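Local coordinates for protein D-aminopeptidase (Burkholderia sp. LK4, PDB 5TZB) that probably cleaves N-terminal beta-amino acid residues from peptides as an S58-family beta-aminopeptidase related to the Ntn hydrolases, at residues C[259-270]-C[297-308]; C[114-125]-C[156-166]. All blocks are in the same frame, centred on the assembly; numbering follows the deposited sequence.

Contact 1: C[259-270]-C[297-308]; sequences SIVVTIATDAPL and SGDIFLAFATGN
Strands 260-266 and 298-305 pair in parallel, with Ile260 beside Asp299 and Thr266 beside Ala305, as the two outer members of a beta-alpha-beta unit whose helix is 272-289. The axes of the two strand segments come within 4.6 Å, and main-chain bonds alternate between the strands from Ile260 N to Thr306 N. On the face that carries Thr263, Ala265 and Phe304, the Phe304 ring swings across to the neighbouring strand: its CG stands between the backbone N and the carbonyl carbon (chi1 70°), which lays the ring against Ala265. The CB of Ala265 sits over one face near the rim, 3.5 Å from Phe304 CZ, a CH-pi contact, while Thr263 CG2 meets the ring at its edge, 3.6 Å from Phe304 CE2. Thr263 OG1 turns elsewhere, to Tyr113. On the other face, that of Val262, Ile264 and Phe301, Val262 CG2 approaches CD1 of the Phe301 ring at 3.6 Å, and helix 272-289 packs on Phe301 and Ile264. Past the end of strand 260-266, Leu270 CB rests on CB of Ala305, the last residue of the other strand, and a water joins Leu270 O to Asn308 N and ND2, while Asn308 OD1 accepts from Lys327 N. At the opposite end, Ser297 OG donates to Asp299 OD1, and Ser259 OG accepts from Gly298 N at 2.8 Å with an N-H...O angle of 153°.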
# COMPACT_ATOMS: atom_id res chain seq x y z
N SER C 259 -12.07 -9.00 -16.30
CA SER C 259 -11.80 -9.20 -14.88
C SER C 259 -11.40 -10.64 -14.58
O SER C 259 -11.82 -11.56 -15.28
CB SER C 259 -13.02 -8.83 -14.03
OG SER C 259 -13.39 -7.47 -14.19
N ILE C 260 -10.61 -10.83 -13.54
CA ILE C 260 -10.38 -12.18 -13.05
C ILE C 260 -10.16 -12.16 -11.55
O ILE C 260 -9.32 -11.42 -11.04
CB ILE C 260 -9.20 -12.91 -13.77
CG1 ILE C 260 -8.98 -14.29 -13.14
CG2 ILE C 260 -7.91 -12.07 -13.73
CD1 ILE C 260 -7.91 -15.13 -13.84
N VAL C 261 -10.93 -12.98 -10.84
CA VAL C 261 -10.72 -13.13 -9.41
C VAL C 261 -10.01 -14.45 -9.18
O VAL C 261 -10.28 -15.44 -9.85
CB VAL C 261 -12.04 -13.05 -8.60
CG1 VAL C 261 -12.69 -11.66 -8.78
CG2 VAL C 261 -13.01 -14.11 -9.02
N VAL C 262 -9.03 -14.42 -8.28
CA VAL C 262 -8.19 -15.58 -8.00
C VAL C 262 -8.16 -15.87 -6.50
O VAL C 262 -7.96 -14.96 -5.71
CB VAL C 262 -6.72 -15.37 -8.49
CG1 VAL C 262 -5.89 -16.60 -8.24
CG2 VAL C 262 -6.69 -15.03 -9.98
N THR C 263 -8.39 -17.12 -6.12
CA THR C 263 -8.10 -17.54 -4.76
C THR C 263 -7.00 -18.58 -4.81
O THR C 263 -7.10 -19.55 -5.56
CB THR C 263 -9.32 -18.12 -4.00
OG1 THR C 263 -10.33 -17.12 -3.86
CG2 THR C 263 -8.90 -18.56 -2.59
N ILE C 264 -5.93 -18.34 -4.06
CA ILE C 264 -4.85 -19.29 -3.88
C ILE C 264 -4.95 -19.90 -2.48
O ILE C 264 -5.09 -19.17 -1.50
CB ILE C 264 -3.48 -18.61 -4.03
CG1 ILE C 264 -3.28 -18.15 -5.49
CG2 ILE C 264 -2.35 -19.55 -3.60
CD1 ILE C 264 -2.13 -17.13 -5.65
N ALA C 265 -4.89 -21.23 -2.38
CA ALA C 265 -4.86 -21.86 -1.05
C ALA C 265 -3.61 -22.72 -0.89
O ALA C 265 -3.10 -23.31 -1.85
CB ALA C 265 -6.11 -22.70 -0.82
N THR C 266 -3.13 -22.81 0.35
CA THR C 266 -2.00 -23.69 0.63
C THR C 266 -2.07 -24.21 2.05
O THR C 266 -2.56 -23.51 2.94
CB THR C 266 -0.64 -22.99 0.43
OG1 THR C 266 0.41 -23.94 0.63
CG2 THR C 266 -0.45 -21.84 1.42
N ASP C 267 -1.54 -25.42 2.26
CA ASP C 267 -1.46 -25.94 3.62
C ASP C 267 -0.12 -25.61 4.26
O ASP C 267 0.15 -26.01 5.39
CB ASP C 267 -1.68 -27.46 3.66
CG ASP C 267 -0.68 -28.22 2.82
OD1 ASP C 267 0.06 -27.61 2.03
OD2 ASP C 267 -0.66 -29.47 2.95
N ALA C 268 0.72 -24.86 3.54
CA ALA C 268 1.94 -24.32 4.14
C ALA C 268 1.59 -23.35 5.28
O ALA C 268 0.58 -22.65 5.22
CB ALA C 268 2.78 -23.62 3.08
N PRO C 269 2.39 -23.34 6.36
CA PRO C 269 2.12 -22.40 7.46
C PRO C 269 2.62 -20.99 7.14
O PRO C 269 3.72 -20.63 7.54
CB PRO C 269 2.90 -23.01 8.64
CG PRO C 269 4.04 -23.76 7.98
CD PRO C 269 3.46 -24.30 6.68
N LEU C 270 1.87 -20.26 6.33
CA LEU C 270 2.24 -18.90 5.96
C LEU C 270 1.62 -17.87 6.88
O LEU C 270 0.42 -17.95 7.19
CB LEU C 270 1.82 -18.60 4.52
CG LEU C 270 2.54 -19.39 3.41
CD1 LEU C 270 2.06 -18.92 2.05
CD2 LEU C 270 4.04 -19.25 3.53
N SER C 297 -10.26 -4.44 -16.55
CA SER C 297 -10.24 -5.76 -15.91
C SER C 297 -10.01 -5.73 -14.40
O SER C 297 -8.94 -5.35 -13.93
CB SER C 297 -9.16 -6.63 -16.59
OG SER C 297 -9.30 -7.98 -16.24
N GLY C 298 -11.00 -6.16 -13.63
CA GLY C 298 -10.87 -6.24 -12.19
C GLY C 298 -10.02 -7.44 -11.83
O GLY C 298 -10.52 -8.57 -11.73
N ASP C 299 -8.72 -7.21 -11.66
CA ASP C 299 -7.80 -8.31 -11.39
C ASP C 299 -7.41 -8.31 -9.91
O ASP C 299 -6.52 -7.58 -9.48
CB ASP C 299 -6.59 -8.21 -12.32
CG ASP C 299 -6.99 -8.21 -13.81
OD1 ASP C 299 -8.10 -8.69 -14.14
OD2 ASP C 299 -6.21 -7.71 -14.65
N ILE C 300 -8.13 -9.12 -9.14
CA ILE C 300 -8.04 -9.07 -7.69
C ILE C 300 -7.74 -10.46 -7.12
O ILE C 300 -8.45 -11.42 -7.42
CB ILE C 300 -9.35 -8.49 -7.09
CG1 ILE C 300 -9.56 -7.07 -7.61
CG2 ILE C 300 -9.34 -8.55 -5.56
CD1 ILE C 300 -10.90 -6.44 -7.23
N PHE C 301 -6.69 -10.55 -6.32
CA PHE C 301 -6.16 -11.84 -5.89
C PHE C 301 -6.16 -12.02 -4.37
O PHE C 301 -5.77 -11.12 -3.62
CB PHE C 301 -4.72 -12.02 -6.40
CG PHE C 301 -4.51 -11.61 -7.84
CD1 PHE C 301 -5.45 -11.89 -8.81
CD2 PHE C 301 -3.35 -10.93 -8.21
CE1 PHE C 301 -5.25 -11.49 -10.14
CE2 PHE C 301 -3.14 -10.53 -9.54
CZ PHE C 301 -4.08 -10.82 -10.50
N LEU C 302 -6.55 -13.21 -3.93
CA LEU C 302 -6.58 -13.56 -2.52
C LEU C 302 -5.83 -14.85 -2.31
O LEU C 302 -5.95 -15.77 -3.12
CB LEU C 302 -8.02 -13.71 -2.02
CG LEU C 302 -8.27 -14.27 -0.61
CD1 LEU C 302 -7.73 -13.34 0.45
CD2 LEU C 302 -9.76 -14.46 -0.41
N ALA C 303 -5.02 -14.90 -1.26
CA ALA C 303 -4.34 -16.12 -0.86
C ALA C 303 -4.58 -16.40 0.63
O ALA C 303 -4.48 -15.50 1.46
CB ALA C 303 -2.87 -16.02 -1.14
N PHE C 304 -4.93 -17.64 0.97
CA PHE C 304 -5.01 -18.03 2.38
C PHE C 304 -4.26 -19.33 2.65
O PHE C 304 -4.08 -20.17 1.76
CB PHE C 304 -6.48 -18.13 2.84
CG PHE C 304 -7.24 -19.30 2.26
CD1 PHE C 304 -7.27 -20.54 2.90
CD2 PHE C 304 -7.99 -19.15 1.09
CE1 PHE C 304 -7.98 -21.60 2.37
CE2 PHE C 304 -8.70 -20.21 0.56
CZ PHE C 304 -8.70 -21.44 1.20
N ALA C 305 -3.81 -19.48 3.89
CA ALA C 305 -3.02 -20.63 4.29
C ALA C 305 -3.71 -21.38 5.43
O ALA C 305 -4.28 -20.76 6.33
CB ALA C 305 -1.62 -20.17 4.71
N THR C 306 -3.63 -22.71 5.40
CA THR C 306 -4.30 -23.52 6.43
C THR C 306 -3.31 -24.12 7.43
O THR C 306 -3.73 -24.73 8.42
CB THR C 306 -5.12 -24.66 5.80
OG1 THR C 306 -4.25 -25.53 5.06
CG2 THR C 306 -6.18 -24.11 4.84
N GLY C 307 -2.01 -23.91 7.20
CA GLY C 307 -0.96 -24.52 8.00
C GLY C 307 -0.99 -24.19 9.48
O GLY C 307 -0.73 -25.05 10.33
N ASN C 308 -1.29 -22.94 9.80
CA ASN C 308 -1.53 -22.57 11.19
C ASN C 308 -3.01 -22.71 11.53
O ASN C 308 -3.86 -22.17 10.82
CB ASN C 308 -1.03 -21.14 11.44
CG ASN C 308 0.48 -21.06 11.46
OD1 ASN C 308 1.14 -21.54 12.39
ND2 ASN C 308 1.05 -20.48 10.42
O HOH W 1 -0.95 -20.31 8.12

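Contact 2: C[114-125]-C[156-166]; sequences TNTHSVGAVRDA and IWGQHVSAAHV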
# COMPACT_ATOMS: atom_id res chain seq x y z
N THR C 114 -19.27 -14.11 -7.50
CA THR C 114 -20.53 -13.95 -8.23
C THR C 114 -20.38 -12.83 -9.28
O THR C 114 -19.27 -12.47 -9.63
CB THR C 114 -21.70 -13.66 -7.26
OG1 THR C 114 -22.95 -13.70 -7.97
CG2 THR C 114 -21.53 -12.32 -6.57
N ASN C 115 -21.48 -12.29 -9.80
CA ASN C 115 -21.40 -11.18 -10.75
C ASN C 115 -21.38 -9.83 -10.03
O ASN C 115 -21.72 -9.76 -8.85
CB ASN C 115 -22.55 -11.22 -11.75
CG ASN C 115 -23.89 -10.91 -11.10
OD1 ASN C 115 -24.21 -9.75 -10.83
ND2 ASN C 115 -24.69 -11.94 -10.86
N THR C 116 -21.01 -8.76 -10.74
CA THR C 116 -20.78 -7.44 -10.14
C THR C 116 -21.98 -6.85 -9.39
O THR C 116 -21.80 -6.17 -8.39
CB THR C 116 -20.34 -6.41 -11.21
OG1 THR C 116 -19.39 -7.01 -12.11
CG2 THR C 116 -19.72 -5.19 -10.53
N HIS C 117 -23.19 -7.10 -9.88
CA HIS C 117 -24.35 -6.47 -9.28
C HIS C 117 -25.03 -7.34 -8.21
O HIS C 117 -26.05 -6.96 -7.65
CB HIS C 117 -25.34 -6.08 -10.38
CG HIS C 117 -24.86 -4.94 -11.22
ND1 HIS C 117 -25.55 -4.45 -12.31
CD2 HIS C 117 -23.75 -4.17 -11.11
CE1 HIS C 117 -24.88 -3.45 -12.85
NE2 HIS C 117 -23.78 -3.26 -12.13
N SER C 118 -24.43 -8.48 -7.90
CA SER C 118 -24.99 -9.38 -6.91
C SER C 118 -24.13 -9.51 -5.65
O SER C 118 -24.46 -10.28 -4.74
CB SER C 118 -25.21 -10.76 -7.53
OG SER C 118 -26.13 -10.71 -8.61
N VAL C 119 -23.02 -8.78 -5.59
CA VAL C 119 -22.07 -8.91 -4.47
C VAL C 119 -22.70 -8.65 -3.10
O VAL C 119 -22.48 -9.42 -2.16
CB VAL C 119 -20.87 -7.97 -4.66
CG1 VAL C 119 -20.01 -7.88 -3.36
CG2 VAL C 119 -20.02 -8.44 -5.85
N GLY C 120 -23.48 -7.58 -2.98
CA GLY C 120 -24.10 -7.25 -1.71
C GLY C 120 -25.08 -8.29 -1.19
O GLY C 120 -25.06 -8.65 -0.00
N ALA C 121 -25.95 -8.78 -2.08
CA ALA C 121 -26.94 -9.78 -1.70
C ALA C 121 -26.22 -11.06 -1.24
O ALA C 121 -26.61 -11.67 -0.25
CB ALA C 121 -27.89 -10.08 -2.87
N VAL C 122 -25.17 -11.45 -1.96
CA VAL C 122 -24.38 -12.62 -1.59
C VAL C 122 -23.66 -12.42 -0.26
O VAL C 122 -23.66 -13.31 0.60
CB VAL C 122 -23.34 -12.97 -2.69
CG1 VAL C 122 -22.30 -13.97 -2.17
CG2 VAL C 122 -24.07 -13.49 -3.96
N ARG C 123 -23.09 -11.24 -0.07
CA ARG C 123 -22.37 -10.94 1.16
C ARG C 123 -23.30 -11.01 2.37
O ARG C 123 -22.97 -11.65 3.37
CB ARG C 123 -21.72 -9.56 1.09
CG ARG C 123 -20.88 -9.20 2.31
CD ARG C 123 -21.55 -8.13 3.14
NE ARG C 123 -20.69 -7.65 4.21
CZ ARG C 123 -21.12 -7.10 5.34
NH1 ARG C 123 -22.42 -6.94 5.56
NH2 ARG C 123 -20.24 -6.69 6.24
N ASP C 124 -24.45 -10.36 2.29
CA ASP C 124 -25.35 -10.32 3.44
C ASP C 124 -26.01 -11.68 3.67
O ASP C 124 -26.42 -11.99 4.79
CB ASP C 124 -26.38 -9.20 3.28
CG ASP C 124 -25.80 -7.82 3.63
OD1 ASP C 124 -24.56 -7.71 3.72
OD2 ASP C 124 -26.58 -6.85 3.80
N ALA C 125 -26.10 -12.49 2.62
CA ALA C 125 -26.60 -13.85 2.77
C ALA C 125 -25.59 -14.69 3.56
O ALA C 125 -25.97 -15.53 4.35
CB ALA C 125 -26.87 -14.48 1.41
N ILE C 156 -27.56 -8.59 -16.00
CA ILE C 156 -26.84 -8.27 -14.77
C ILE C 156 -27.55 -7.19 -13.96
O ILE C 156 -27.37 -7.10 -12.75
CB ILE C 156 -25.38 -7.83 -15.07
CG1 ILE C 156 -24.52 -7.95 -13.80
CG2 ILE C 156 -25.32 -6.42 -15.69
CD1 ILE C 156 -23.03 -7.69 -14.00
N TRP C 157 -28.37 -6.38 -14.63
CA TRP C 157 -29.16 -5.35 -13.94
C TRP C 157 -30.36 -5.97 -13.25
O TRP C 157 -30.96 -5.36 -12.37
CB TRP C 157 -29.60 -4.27 -14.92
CG TRP C 157 -28.50 -3.33 -15.29
CD1 TRP C 157 -27.80 -3.30 -16.47
CD2 TRP C 157 -27.95 -2.28 -14.47
NE1 TRP C 157 -26.85 -2.29 -16.44
CE2 TRP C 157 -26.92 -1.66 -15.22
CE3 TRP C 157 -28.23 -1.81 -13.19
CZ2 TRP C 157 -26.18 -0.58 -14.73
CZ3 TRP C 157 -27.49 -0.75 -12.70
CH2 TRP C 157 -26.47 -0.15 -13.47
N GLY C 158 -30.69 -7.20 -13.64
CA GLY C 158 -31.83 -7.90 -13.08
C GLY C 158 -31.59 -8.40 -11.66
O GLY C 158 -32.54 -8.74 -10.97
N GLN C 159 -30.32 -8.47 -11.26
CA GLN C 159 -29.93 -8.89 -9.91
C GLN C 159 -30.66 -10.18 -9.52
O GLN C 159 -31.45 -10.20 -8.58
CB GLN C 159 -30.18 -7.76 -8.89
CG GLN C 159 -29.21 -6.56 -9.08
CD GLN C 159 -29.40 -5.43 -8.06
OE1 GLN C 159 -30.51 -4.91 -7.88
NE2 GLN C 159 -28.32 -5.02 -7.41
N HIS C 160 -30.36 -11.25 -10.24
CA HIS C 160 -31.14 -12.49 -10.11
C HIS C 160 -30.58 -13.47 -9.08
O HIS C 160 -31.18 -14.53 -8.85
CB HIS C 160 -31.25 -13.19 -11.46
CG HIS C 160 -31.97 -12.39 -12.50
ND1 HIS C 160 -33.35 -12.34 -12.58
CD2 HIS C 160 -31.51 -11.65 -13.53
CE1 HIS C 160 -33.70 -11.57 -13.60
NE2 HIS C 160 -32.60 -11.14 -14.19
N VAL C 161 -29.45 -13.14 -8.46
CA VAL C 161 -28.86 -14.02 -7.45
C VAL C 161 -29.44 -13.71 -6.08
O VAL C 161 -29.53 -12.54 -5.70
CB VAL C 161 -27.31 -13.88 -7.40
CG1 VAL C 161 -26.70 -14.77 -6.30
CG2 VAL C 161 -26.71 -14.22 -8.76
N SER C 162 -29.82 -14.75 -5.35
CA SER C 162 -30.48 -14.58 -4.06
C SER C 162 -29.82 -15.39 -2.95
O SER C 162 -28.92 -16.19 -3.20
CB SER C 162 -31.95 -14.99 -4.17
OG SER C 162 -32.04 -16.39 -4.31
N ALA C 163 -30.27 -15.17 -1.71
CA ALA C 163 -29.74 -15.92 -0.57
C ALA C 163 -29.95 -17.42 -0.75
O ALA C 163 -29.11 -18.22 -0.33
CB ALA C 163 -30.40 -15.45 0.72
N ALA C 164 -31.05 -17.80 -1.38
CA ALA C 164 -31.35 -19.21 -1.60
C ALA C 164 -30.28 -19.84 -2.49
O ALA C 164 -29.89 -20.99 -2.29
CB ALA C 164 -32.75 -19.39 -2.21
N HIS C 165 -29.79 -19.07 -3.46
CA HIS C 165 -28.73 -19.55 -4.34
C HIS C 165 -27.41 -19.68 -3.58
O HIS C 165 -26.62 -20.59 -3.84
CB HIS C 165 -28.58 -18.62 -5.54
CG HIS C 165 -29.82 -18.51 -6.35
ND1 HIS C 165 -30.31 -17.30 -6.80
CD2 HIS C 165 -30.67 -19.46 -6.81
CE1 HIS C 165 -31.41 -17.51 -7.50
NE2 HIS C 165 -31.66 -18.81 -7.52
N VAL C 166 -27.18 -18.76 -2.65
CA VAL C 166 -25.99 -18.84 -1.82
C VAL C 166 -26.09 -20.09 -0.94
O VAL C 166 -25.11 -20.79 -0.73
CB VAL C 166 -25.81 -17.58 -0.94
CG1 VAL C 166 -24.60 -17.74 -0.07
CG2 VAL C 166 -25.67 -16.33 -1.80
O HOH W 2 -26.95 -9.25 -11.00
O HOH W 3 -28.49 -10.42 -7.18
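His117 and Ser118, at the end of a type I turn running from Asn115 to Ser118, face the loop 156-162, and helix 119-129, at Val122 and Ala125, then lies against the first turn of helix 163-172, with the CA atoms of Ala125 and Ala163 5.0 Å apart. The His117 imidazole is held from several directions: with CG anti to its carbonyl carbon (chi1 -70°) it reaches both Ile156 and Trp157. Its CE1 edge points at the Trp157 face, 3.4 Å above the plane and over its centre, an edge-to-face pair with the planes at 59°. Ile156 CD1 lies over one face of the imidazole, and His117 ND1 makes a weak bond to Ile156 O; the ring's strongest polar partner is Cys141 of the third subunit, met through NE2. The amide of Gln159, on an extended chain, reaches back to donate from NE2 to His117 O at 3.0 Å, in the carbonyl plane. Asn115 OD1 accepts from His117 N, an Asx turn, and a water links this same oxygen to Ser118 OG and Ile156 O; Asn115 ND2 bonds to Thr65 OG1. Farther along, Val161 CG1 packs on Val122 CG2 at 3.7 Å, Val166 CG2 touches both Val122 and Ala125, and Ala125 CB meets Ala163 CB. With Val127 of the third subunit also packed on His117, contacts within and between subunits should fix the ring's rotation at this interface.

Following the chain from the N terminus, strand 111-115 leads into helix 119-129, the chain passes through strand 144-148, and contact 2 closes this first loop when 156-166 returns to 114-125. Contact 1 comes later: strand 260-266 continues through helix 272-289 to strand 298-305, closing a second loop. The two lie in series, neither nesting nor crossing, with centres about 22 Å apart and nearest atoms about 6 Å apart. Strand 144-148 bridges them, since it pairs with 111-115 and its Met146 packs on Val261 and Thr263. Contact 1 thus belongs to one sheet and the helix on it, while contact 2 secures helices beside the other sheet, near the third subunit.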